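Local coordinates for 43.8 kDa insecticidal crystal protein (PDB 4JP0) that acts with Cry34Ab1 as one component of a binary insecticidal toxin against western corn rootworm, whose primary target is probably the larval midgut epithelium, at residues Val109-Thr114 and Arg122-Ser127; Met176-Val181 and Tyr202-Lys207; Ile310-Ile315 and Asn342-Pro347. All coordinates share one frame; numbering follows the deposited sequence.

Interaction 1 (Val109-Thr114 and Arg122-Ser127); sequences VLTAGT and RLTDES
Val-109 pairs with Thr-124 and Thr-111 with Arg-122 in a short antiparallel beta hairpin of the ricin B-type beta-trefoil domain. Both are hydrogen-bonded pairs, with Leu-110 and Leu-123 as the non-hydrogen-bonded pair between them. Val-109 N gives a nearly straight bond to Thr-124 O at 2.8 Å. Thr-111 N reaches Arg-122 O at the same length, but bent to 149° at the hydrogen.

Side chains meet on both faces. On one, Thr-124 CG2 lies 3.3 Å from Thr-111 OG1, and the two threonines cross obliquely. Val-109 CG2 packs 3.8 Å from Glu-126 CA, while CG1 touches Glu-126 CB and OE1. That carboxylate has its salt bridge outside the hairpin, with Lys-94. On the other face Leu-123 curls its CD2 back over the partner strand, to 3.6 Å from Val-109 C. Its contact with Leu-110 CD1 is looser.

Strand 99-104 adds Ile-102 beside Leu-110. Trp-70 touches Leu-110, and Val-72 and Ile-77 touch Leu-123, so this face is buried. Gln-133 NE2 bonds to Thr-111 OG1 and to Asp-125 O.

Thr-111 OG1 stands anti to its own carbonyl carbon (chi1 -56°) and donates to Val-109 O at 2.9 Å. Thr-124 N bonds to the same oxygen at 3.0 Å. The two donors grip it from opposite faces of the carbonyl plane.

Interaction 2 (Met176-Val181 and Tyr202-Lys207); sequences MGWTLV and YYILKK
Trp-178 lays one face of its indole against Ile-204 CG2. The methyl sits 3.2 Å above the ring plane, offset toward the rim, and makes a CH-pi contact with the five-membered ring. Ile-204 CG2 comes closest to Trp-178 NE1, at 3.3 Å. Trp-178 CG is anti to the backbone N (chi1 -177°), and the ring comes nearer the partner strand than its CB does. Leu-180 runs side by side with Ile-204 on this same face, Leu-180 CD2 to Ile-204 CG1 3.9 Å. Leu-180 CB also meets Tyr-202 CD2. On the reverse face Val-181 CG2 touches Leu-205 CB at 3.9 Å.

The strands are antiparallel, and Thr-179/Leu-205 and Val-181/Tyr-203 exchange paired backbone bonds. A classic beta bulge interrupts the register where Met-176 and Gly-177 both face Lys-207. Met-176 N donates to Lys-207 O at 2.8 Å, while Gly-177 N adds only a weak bond to the same oxygen at 3.3 Å. Lys-207 N returns a bond to Gly-177 O from above its carbonyl plane.

Within this chain, strand 174-182 is an outermost strand of the four-stranded toxin_10 sheet, and strand 202-221 lies next to it. Helix 272-279 covers Thr-179 and Leu-205 through Leu-275 and Leu-279. Strand 307-323 continues the sheet beyond strand 202-221, and Tyr-202 touches strand 43-52 of the N-terminal domain.

Interaction 3 (Ile310-Ile315 and Asn342-Pro347); sequences IGFLTI and NVTSYP
Ile-310 and Thr-344 exchange two backbone hydrogen bonds, as do Phe-312 and Asn-342, and the short strand segments run antiparallel at 149°. Thr-344 N to Ile-310 O measures 2.8 Å, with the donor nearly in line with the carbonyl. Phe-312 N to Asn-342 O has the same length. Between these pairs Gly-311 faces Val-343 as a non-hydrogen-bonded pair, with only 4.0 Å between their CA atoms. Two CA-H...O contacts accompany this close approach: Gly-311 CA to Asn-342 O at 3.2 Å and Val-343 CA to Ile-310 O at 3.3 Å.

Thr-344 carries the side-chain contact. Its OG1 is anti to the backbone N (chi1 -173°), which leaves CG2 as the branch that meets the other strand. Thr-344 CG2 touches two side chains there. It is 4.0 Å from Ile-310 CG2, where the two side chains lie side by side and point the same way. It also comes to the edge of the Phe-312 ring, near the ring plane, at CE1. On the opposite face Val-343 CG1 packs against the bare backbone at Gly-311 CA.

The two segments belong to the long beta hairpin of strands 307-323 and 327-346, in the C-terminal toxin_10 region. Within this chain, strand 327-346 is outermost in its four-stranded antiparallel sheet. On the inner side, strand 202-221 bonds to Gly-311 through the backbone of Ala-214 and through Ser-217 OG. Pro-159 and Ile-167, from loops, pack on Phe-312, and Tyr-161 packs on Ile-310. The amide of Asn-342 turns back along its own strand, where ND2 bonds to Thr-340 O.

In the fold
The three contacts follow one another along the chain, each closing before the next opens. Interaction 1 lies in the N-terminal beta-trefoil domain, and its centre is 37 Å from that of interaction 2. Interactions 2 and 3 share the four-stranded antiparallel sheet of the toxin_10 region. Their centres are 30 Å apart and their nearest atoms about 7 Å. Interaction 2 joins strands 174-182 and 202-221, and interaction 3 joins strands 307-323 and 327-346. Strands 202-221 and 307-323 are neighbours, so the two contacts link successive strands across the sheet. Interactions 1 and 3 lie on opposite sides of the chain's centre, 64 Å apart between centres, consistent with an elongated chain that carries the trefoil at one end and the long sheet beyond it.

Interaction 1 (Val109-Thr114 and Arg122-Ser127)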
loop_
_atom_site.group_PDB
_atom_site.type_symbol
_atom_site.label_atom_id
_atom_site.label_comp_id
_atom_site.label_asym_id
_atom_site.label_seq_id
_atom_site.Cartn_x
_atom_site.Cartn_y
_atom_site.Cartn_z
ATOM N N VAL A 109 -5.025 -0.744 30.825
ATOM C CA VAL A 109 -6.353 -0.801 30.237
ATOM C C VAL A 109 -7.155 0.416 30.636
ATOM O O VAL A 109 -6.934 1.005 31.697
ATOM C CB VAL A 109 -7.109 -2.118 30.620
ATOM C CG1 VAL A 109 -6.330 -3.402 30.197
ATOM C CG2 VAL A 109 -7.423 -2.167 32.163
ATOM N N LEU A 110 -8.099 0.781 29.772
ATOM C CA LEU A 110 -8.967 1.938 29.988
ATOM C C LEU A 110 -9.804 1.710 31.247
ATOM O O LEU A 110 -10.496 0.684 31.374
ATOM C CB LEU A 110 -9.919 2.046 28.802
ATOM C CG LEU A 110 -10.435 3.407 28.423
ATOM C CD1 LEU A 110 -9.203 4.235 27.978
ATOM C CD2 LEU A 110 -11.527 3.312 27.304
ATOM N N THR A 111 -9.763 2.678 32.158
ATOM C CA THR A 111 -10.436 2.580 33.448
ATOM C C THR A 111 -11.182 3.876 33.833
ATOM O O THR A 111 -10.594 4.970 33.839
ATOM C CB THR A 111 -9.358 2.312 34.476
ATOM O OG1 THR A 111 -8.632 1.125 34.086
ATOM C CG2 THR A 111 -9.946 1.964 35.810
ATOM N N ALA A 112 -12.466 3.777 34.164
ATOM C CA ALA A 112 -13.206 4.940 34.627
ATOM C C ALA A 112 -12.906 5.214 36.083
ATOM O O ALA A 112 -12.922 4.296 36.914
ATOM C CB ALA A 112 -14.725 4.734 34.445
ATOM N N GLY A 113 -12.629 6.480 36.388
ATOM C CA GLY A 113 -12.445 6.932 37.782
ATOM C C GLY A 113 -13.769 6.859 38.509
ATOM O O GLY A 113 -14.826 6.864 37.877
ATOM N N THR A 114 -13.703 6.794 39.838
ATOM C CA THR A 114 -14.875 6.769 40.694
ATOM C C THR A 114 -14.826 7.879 41.747
ATOM O O THR A 114 -13.769 8.468 42.026
ATOM C CB THR A 114 -14.947 5.417 41.430
ATOM O OG1 THR A 114 -13.814 5.259 42.314
ATOM C CG2 THR A 114 -14.816 4.280 40.447
ATOM N N ARG A 122 -8.698 6.958 32.692
ATOM C CA ARG A 122 -7.248 6.792 32.805
ATOM C C ARG A 122 -6.856 5.390 32.363
ATOM O O ARG A 122 -7.711 4.550 32.176
ATOM C CB ARG A 122 -6.895 6.903 34.291
ATOM C CG ARG A 122 -7.076 8.319 34.923
ATOM C CD ARG A 122 -6.119 9.362 34.303
ATOM N NE ARG A 122 -6.185 10.705 34.901
ATOM C CZ ARG A 122 -6.925 11.701 34.458
ATOM N NH1 ARG A 122 -7.713 11.525 33.403
ATOM N NH2 ARG A 122 -6.843 12.898 35.041
ATOM N N LEU A 123 -5.553 5.141 32.180
ATOM C CA LEU A 123 -5.076 3.811 31.904
ATOM C C LEU A 123 -4.537 3.330 33.230
ATOM O O LEU A 123 -3.845 4.095 33.932
ATOM C CB LEU A 123 -3.916 3.833 30.911
ATOM C CG LEU A 123 -4.359 4.119 29.465
ATOM C CD1 LEU A 123 -3.110 4.188 28.641
ATOM C CD2 LEU A 123 -5.221 2.956 28.985
ATOM N N THR A 124 -4.890 2.104 33.608
ATOM C CA THR A 124 -4.242 1.489 34.759
ATOM C C THR A 124 -4.165 -0.027 34.600
ATOM O O THR A 124 -4.590 -0.583 33.583
ATOM C CB THR A 124 -4.870 1.909 36.073
ATOM O OG1 THR A 124 -3.976 1.535 37.135
ATOM C CG2 THR A 124 -6.135 1.117 36.316
ATOM N N ASP A 125 -3.553 -0.696 35.565
ATOM C CA ASP A 125 -3.347 -2.124 35.427
ATOM C C ASP A 125 -4.663 -2.885 35.479
ATOM O O ASP A 125 -5.553 -2.539 36.254
ATOM C CB ASP A 125 -2.404 -2.568 36.514
ATOM C CG ASP A 125 -1.265 -1.598 36.666
ATOM O OD1 ASP A 125 -0.345 -1.620 35.815
ATOM O OD2 ASP A 125 -1.222 -0.745 37.578
ATOM N N GLU A 126 -4.786 -3.921 34.651
ATOM C CA GLU A 126 -6.022 -4.687 34.617
ATOM C C GLU A 126 -6.226 -5.489 35.908
ATOM O O GLU A 126 -5.278 -6.135 36.437
ATOM C CB GLU A 126 -6.044 -5.621 33.408
ATOM C CG GLU A 126 -7.410 -6.293 33.279
ATOM C CD GLU A 126 -7.607 -7.092 32.006
ATOM O OE1 GLU A 126 -6.718 -7.114 31.129
ATOM O OE2 GLU A 126 -8.681 -7.710 31.890
ATOM N N SER A 127 -7.433 -5.425 36.455
ATOM C CA SER A 127 -7.709 -6.188 37.653
ATOM C C SER A 127 -8.682 -7.342 37.330
ATOM O O SER A 127 -9.258 -7.386 36.250
ATOM C CB SER A 127 -8.201 -5.317 38.807
ATOM O OG SER A 127 -9.398 -4.692 38.452
#

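Interaction 2 (Met176-Val181 and Tyr202-Lys207)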
loop_
_atom_site.group_PDB
_atom_site.type_symbol
_atom_site.label_atom_id
_atom_site.label_comp_id
_atom_site.label_asym_id
_atom_site.label_seq_id
_atom_site.Cartn_x
_atom_site.Cartn_y
_atom_site.Cartn_z
ATOM N N MET A 176 -2.854 -6.470 -9.967
ATOM C CA MET A 176 -2.221 -7.570 -9.271
ATOM C C MET A 176 -2.435 -7.495 -7.783
ATOM O O MET A 176 -2.125 -8.456 -7.083
ATOM C CB MET A 176 -0.710 -7.594 -9.557
ATOM C CG MET A 176 -0.372 -7.621 -11.033
ATOM S SD MET A 176 -0.921 -9.171 -11.820
ATOM C CE MET A 176 0.422 -10.257 -11.174
ATOM N N GLY A 177 -2.921 -6.352 -7.287
ATOM C CA GLY A 177 -3.150 -6.188 -5.842
ATOM C C GLY A 177 -4.043 -4.982 -5.582
ATOM O O GLY A 177 -4.009 -4.023 -6.353
ATOM N N TRP A 178 -4.824 -5.025 -4.499
ATOM C CA TRP A 178 -5.789 -3.980 -4.195
ATOM C C TRP A 178 -6.011 -4.051 -2.694
ATOM O O TRP A 178 -6.152 -5.143 -2.129
ATOM C CB TRP A 178 -7.080 -4.307 -4.956
ATOM C CG TRP A 178 -8.261 -3.402 -4.923
ATOM C CD1 TRP A 178 -8.702 -2.609 -5.940
ATOM C CD2 TRP A 178 -9.262 -3.308 -3.884
ATOM N NE1 TRP A 178 -9.880 -1.985 -5.588
ATOM C CE2 TRP A 178 -10.244 -2.386 -4.331
ATOM C CE3 TRP A 178 -9.399 -3.873 -2.609
ATOM C CZ2 TRP A 178 -11.363 -2.051 -3.573
ATOM C CZ3 TRP A 178 -10.516 -3.543 -1.843
ATOM C CH2 TRP A 178 -11.475 -2.634 -2.317
ATOM N N THR A 179 -6.018 -2.912 -2.029
ATOM C CA THR A 179 -6.183 -2.956 -0.575
ATOM C C THR A 179 -6.716 -1.616 -0.092
ATOM O O THR A 179 -6.577 -0.625 -0.772
ATOM C CB THR A 179 -4.858 -3.354 0.095
ATOM O OG1 THR A 179 -5.051 -3.644 1.492
ATOM C CG2 THR A 179 -3.843 -2.205 0.049
ATOM N N LEU A 180 -7.379 -1.620 1.058
ATOM C CA LEU A 180 -8.010 -0.405 1.579
ATOM C C LEU A 180 -7.119 0.232 2.639
ATOM O O LEU A 180 -6.646 -0.454 3.573
ATOM C CB LEU A 180 -9.339 -0.758 2.216
ATOM C CG LEU A 180 -10.390 -1.217 1.209
ATOM C CD1 LEU A 180 -11.714 -1.512 1.908
ATOM C CD2 LEU A 180 -10.582 -0.148 0.176
ATOM N N VAL A 181 -6.888 1.532 2.505
ATOM C CA VAL A 181 -5.997 2.215 3.437
ATOM C C VAL A 181 -6.743 3.250 4.248
ATOM O O VAL A 181 -7.370 4.132 3.701
ATOM C CB VAL A 181 -4.819 2.896 2.676
ATOM C CG1 VAL A 181 -3.887 3.704 3.635
ATOM C CG2 VAL A 181 -4.047 1.832 1.903
ATOM N N TYR A 202 -11.887 5.067 3.856
ATOM C CA TYR A 202 -10.876 4.171 3.294
ATOM C C TYR A 202 -10.522 4.560 1.890
ATOM O O TYR A 202 -11.408 4.735 1.045
ATOM C CB TYR A 202 -11.330 2.714 3.303
ATOM C CG TYR A 202 -11.392 2.156 4.701
ATOM C CD1 TYR A 202 -12.568 2.266 5.472
ATOM C CD2 TYR A 202 -10.266 1.581 5.284
ATOM C CE1 TYR A 202 -12.636 1.745 6.796
ATOM C CE2 TYR A 202 -10.321 1.065 6.584
ATOM C CZ TYR A 202 -11.494 1.155 7.328
ATOM O OH TYR A 202 -11.480 0.675 8.610
ATOM N N TYR A 203 -9.223 4.701 1.632
ATOM C CA TYR A 203 -8.753 4.945 0.252
ATOM C C TYR A 203 -8.446 3.608 -0.386
ATOM O O TYR A 203 -8.152 2.633 0.320
ATOM C CB TYR A 203 -7.453 5.779 0.271
ATOM C CG TYR A 203 -7.694 7.278 0.480
ATOM C CD1 TYR A 203 -8.322 7.749 1.624
ATOM C CD2 TYR A 203 -7.267 8.218 -0.492
ATOM C CE1 TYR A 203 -8.572 9.123 1.804
ATOM C CE2 TYR A 203 -7.475 9.540 -0.330
ATOM C CZ TYR A 203 -8.126 10.007 0.831
ATOM O OH TYR A 203 -8.324 11.351 0.984
ATOM N N ILE A 204 -8.458 3.553 -1.720
ATOM C CA ILE A 204 -8.105 2.353 -2.456
ATOM C C ILE A 204 -6.691 2.490 -3.010
ATOM O O ILE A 204 -6.360 3.449 -3.720
ATOM C CB ILE A 204 -9.086 2.148 -3.625
ATOM C CG1 ILE A 204 -10.490 1.943 -3.091
ATOM C CG2 ILE A 204 -8.726 0.890 -4.466
ATOM C CD1 ILE A 204 -11.582 2.079 -4.205
ATOM N N LEU A 205 -5.844 1.546 -2.647
ATOM C CA LEU A 205 -4.465 1.506 -3.158
ATOM C C LEU A 205 -4.357 0.253 -4.081
ATOM O O LEU A 205 -4.601 -0.895 -3.670
ATOM C CB LEU A 205 -3.478 1.476 -1.980
ATOM C CG LEU A 205 -1.988 1.324 -2.278
ATOM C CD1 LEU A 205 -1.498 2.371 -3.291
ATOM C CD2 LEU A 205 -1.162 1.367 -0.971
ATOM N N LYS A 206 -4.024 0.503 -5.345
ATOM C CA LYS A 206 -3.964 -0.536 -6.346
ATOM C C LYS A 206 -2.544 -0.705 -6.790
ATOM O O LYS A 206 -1.762 0.272 -6.788
ATOM C CB LYS A 206 -4.721 -0.080 -7.589
ATOM C CG LYS A 206 -6.136 0.352 -7.365
ATOM C CD LYS A 206 -6.832 0.497 -8.714
ATOM C CE LYS A 206 -8.199 1.122 -8.571
ATOM N NZ LYS A 206 -8.937 1.173 -9.840
ATOM N N LYS A 207 -2.229 -1.933 -7.183
ATOM C CA LYS A 207 -0.941 -2.252 -7.821
ATOM C C LYS A 207 -1.174 -2.916 -9.174
ATOM O O LYS A 207 -1.718 -4.028 -9.231
ATOM C CB LYS A 207 -0.059 -3.175 -6.971
ATOM C CG LYS A 207 1.383 -3.179 -7.492
ATOM C CD LYS A 207 2.322 -4.222 -6.817
ATOM C CE LYS A 207 2.094 -5.637 -7.359
ATOM N NZ LYS A 207 3.032 -6.639 -6.745
#

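Interaction 3 (Ile310-Ile315 and Asn342-Pro347)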
loop_
_atom_site.group_PDB
_atom_site.type_symbol
_atom_site.label_atom_id
_atom_site.label_comp_id
_atom_site.label_asym_id
_atom_site.label_seq_id
_atom_site.Cartn_x
_atom_site.Cartn_y
_atom_site.Cartn_z
ATOM N N ILE A 310 14.990 -5.937 -29.127
ATOM C CA ILE A 310 14.376 -4.948 -28.282
ATOM C C ILE A 310 14.176 -5.612 -26.935
ATOM O O ILE A 310 14.042 -6.829 -26.845
ATOM C CB ILE A 310 13.034 -4.460 -28.869
ATOM C CG1 ILE A 310 12.521 -3.234 -28.088
ATOM C CG2 ILE A 310 12.026 -5.567 -28.850
ATOM C CD1 ILE A 310 11.437 -2.446 -28.777
ATOM N N GLY A 311 14.124 -4.810 -25.882
ATOM C CA GLY A 311 13.942 -5.346 -24.556
ATOM C C GLY A 311 12.711 -4.808 -23.855
ATOM O O GLY A 311 12.231 -3.710 -24.166
ATOM N N PHE A 312 12.188 -5.609 -22.934
ATOM C CA PHE A 312 11.058 -5.186 -22.117
ATOM C C PHE A 312 11.351 -5.294 -20.637
ATOM O O PHE A 312 12.161 -6.120 -20.211
ATOM C CB PHE A 312 9.843 -6.035 -22.442
ATOM C CG PHE A 312 9.355 -5.862 -23.857
ATOM C CD1 PHE A 312 9.791 -6.706 -24.869
ATOM C CD2 PHE A 312 8.465 -4.855 -24.171
ATOM C CE1 PHE A 312 9.365 -6.546 -26.162
ATOM C CE2 PHE A 312 8.013 -4.703 -25.462
ATOM C CZ PHE A 312 8.462 -5.554 -26.460
ATOM N N LEU A 313 10.664 -4.454 -19.874
ATOM C CA LEU A 313 10.711 -4.438 -18.411
ATOM C C LEU A 313 9.303 -4.554 -17.875
ATOM O O LEU A 313 8.356 -4.069 -18.503
ATOM C CB LEU A 313 11.281 -3.106 -17.936
ATOM C CG LEU A 313 12.768 -2.929 -18.248
ATOM C CD1 LEU A 313 13.153 -1.474 -18.198
ATOM C CD2 LEU A 313 13.556 -3.761 -17.206
ATOM N N THR A 314 9.174 -5.171 -16.696
ATOM C CA THR A 314 7.901 -5.212 -16.006
ATOM C C THR A 314 7.797 -3.899 -15.288
ATOM O O THR A 314 8.705 -3.530 -14.533
ATOM C CB THR A 314 7.847 -6.352 -14.983
ATOM O OG1 THR A 314 7.758 -7.590 -15.680
ATOM C CG2 THR A 314 6.526 -6.295 -14.177
ATOM N N ILE A 315 6.717 -3.180 -15.568
ATOM C CA ILE A 315 6.426 -1.932 -14.899
ATOM C C ILE A 315 5.490 -2.214 -13.748
ATOM O O ILE A 315 4.593 -3.037 -13.878
ATOM C CB ILE A 315 5.728 -0.948 -15.841
ATOM C CG1 ILE A 315 6.532 -0.731 -17.130
ATOM C CG2 ILE A 315 5.550 0.410 -15.109
ATOM C CD1 ILE A 315 7.906 -0.053 -16.889
ATOM N N ASN A 342 13.907 -8.482 -20.248
ATOM C CA ASN A 342 13.984 -9.589 -21.183
ATOM C C ASN A 342 14.156 -9.030 -22.548
ATOM O O ASN A 342 13.542 -8.019 -22.866
ATOM C CB ASN A 342 12.685 -10.387 -21.172
ATOM C CG ASN A 342 12.641 -11.371 -20.054
ATOM O OD1 ASN A 342 13.081 -12.526 -20.222
ATOM N ND2 ASN A 342 12.128 -10.938 -18.885
ATOM N N VAL A 343 14.986 -9.661 -23.371
ATOM C CA VAL A 343 15.099 -9.188 -24.747
ATOM C C VAL A 343 14.457 -10.164 -25.734
ATOM O O VAL A 343 14.320 -11.379 -25.462
ATOM C CB VAL A 343 16.568 -8.964 -25.155
ATOM C CG1 VAL A 343 17.151 -7.794 -24.390
ATOM C CG2 VAL A 343 17.386 -10.233 -24.898
ATOM N N THR A 344 14.057 -9.656 -26.890
ATOM C CA THR A 344 13.531 -10.555 -27.901
ATOM C C THR A 344 14.033 -10.060 -29.231
ATOM O O THR A 344 14.364 -8.889 -29.398
ATOM C CB THR A 344 11.981 -10.709 -27.802
ATOM O OG1 THR A 344 11.526 -11.723 -28.710
ATOM C CG2 THR A 344 11.238 -9.435 -28.252
ATOM N N SER A 345 14.132 -10.959 -30.188
ATOM C CA SER A 345 14.769 -10.589 -31.435
ATOM C C SER A 345 14.000 -10.926 -32.686
ATOM O O SER A 345 12.988 -11.647 -32.656
ATOM C CB SER A 345 16.114 -11.300 -31.497
ATOM O OG SER A 345 15.890 -12.704 -31.534
ATOM N N TYR A 346 14.494 -10.383 -33.800
ATOM C CA TYR A 346 13.942 -10.668 -35.105
ATOM C C TYR A 346 15.069 -10.644 -36.124
ATOM O O TYR A 346 15.720 -9.632 -36.275
ATOM C CB TYR A 346 12.930 -9.627 -35.496
ATOM C CG TYR A 346 12.265 -10.016 -36.755
ATOM C CD1 TYR A 346 11.586 -11.213 -36.839
ATOM C CD2 TYR A 346 12.339 -9.211 -37.883
ATOM C CE1 TYR A 346 10.967 -11.602 -38.018
ATOM C CE2 TYR A 346 11.717 -9.596 -39.075
ATOM C CZ TYR A 346 11.037 -10.793 -39.128
ATOM O OH TYR A 346 10.416 -11.197 -40.299
ATOM N N PRO A 347 15.335 -11.755 -36.792
ATOM C CA PRO A 347 14.612 -13.020 -36.609
ATOM C C PRO A 347 14.752 -13.539 -35.192
ATOM O O PRO A 347 15.755 -13.242 -34.538
ATOM C CB PRO A 347 15.318 -13.977 -37.587
ATOM C CG PRO A 347 15.988 -13.106 -38.561
ATOM C CD PRO A 347 16.405 -11.857 -37.786
#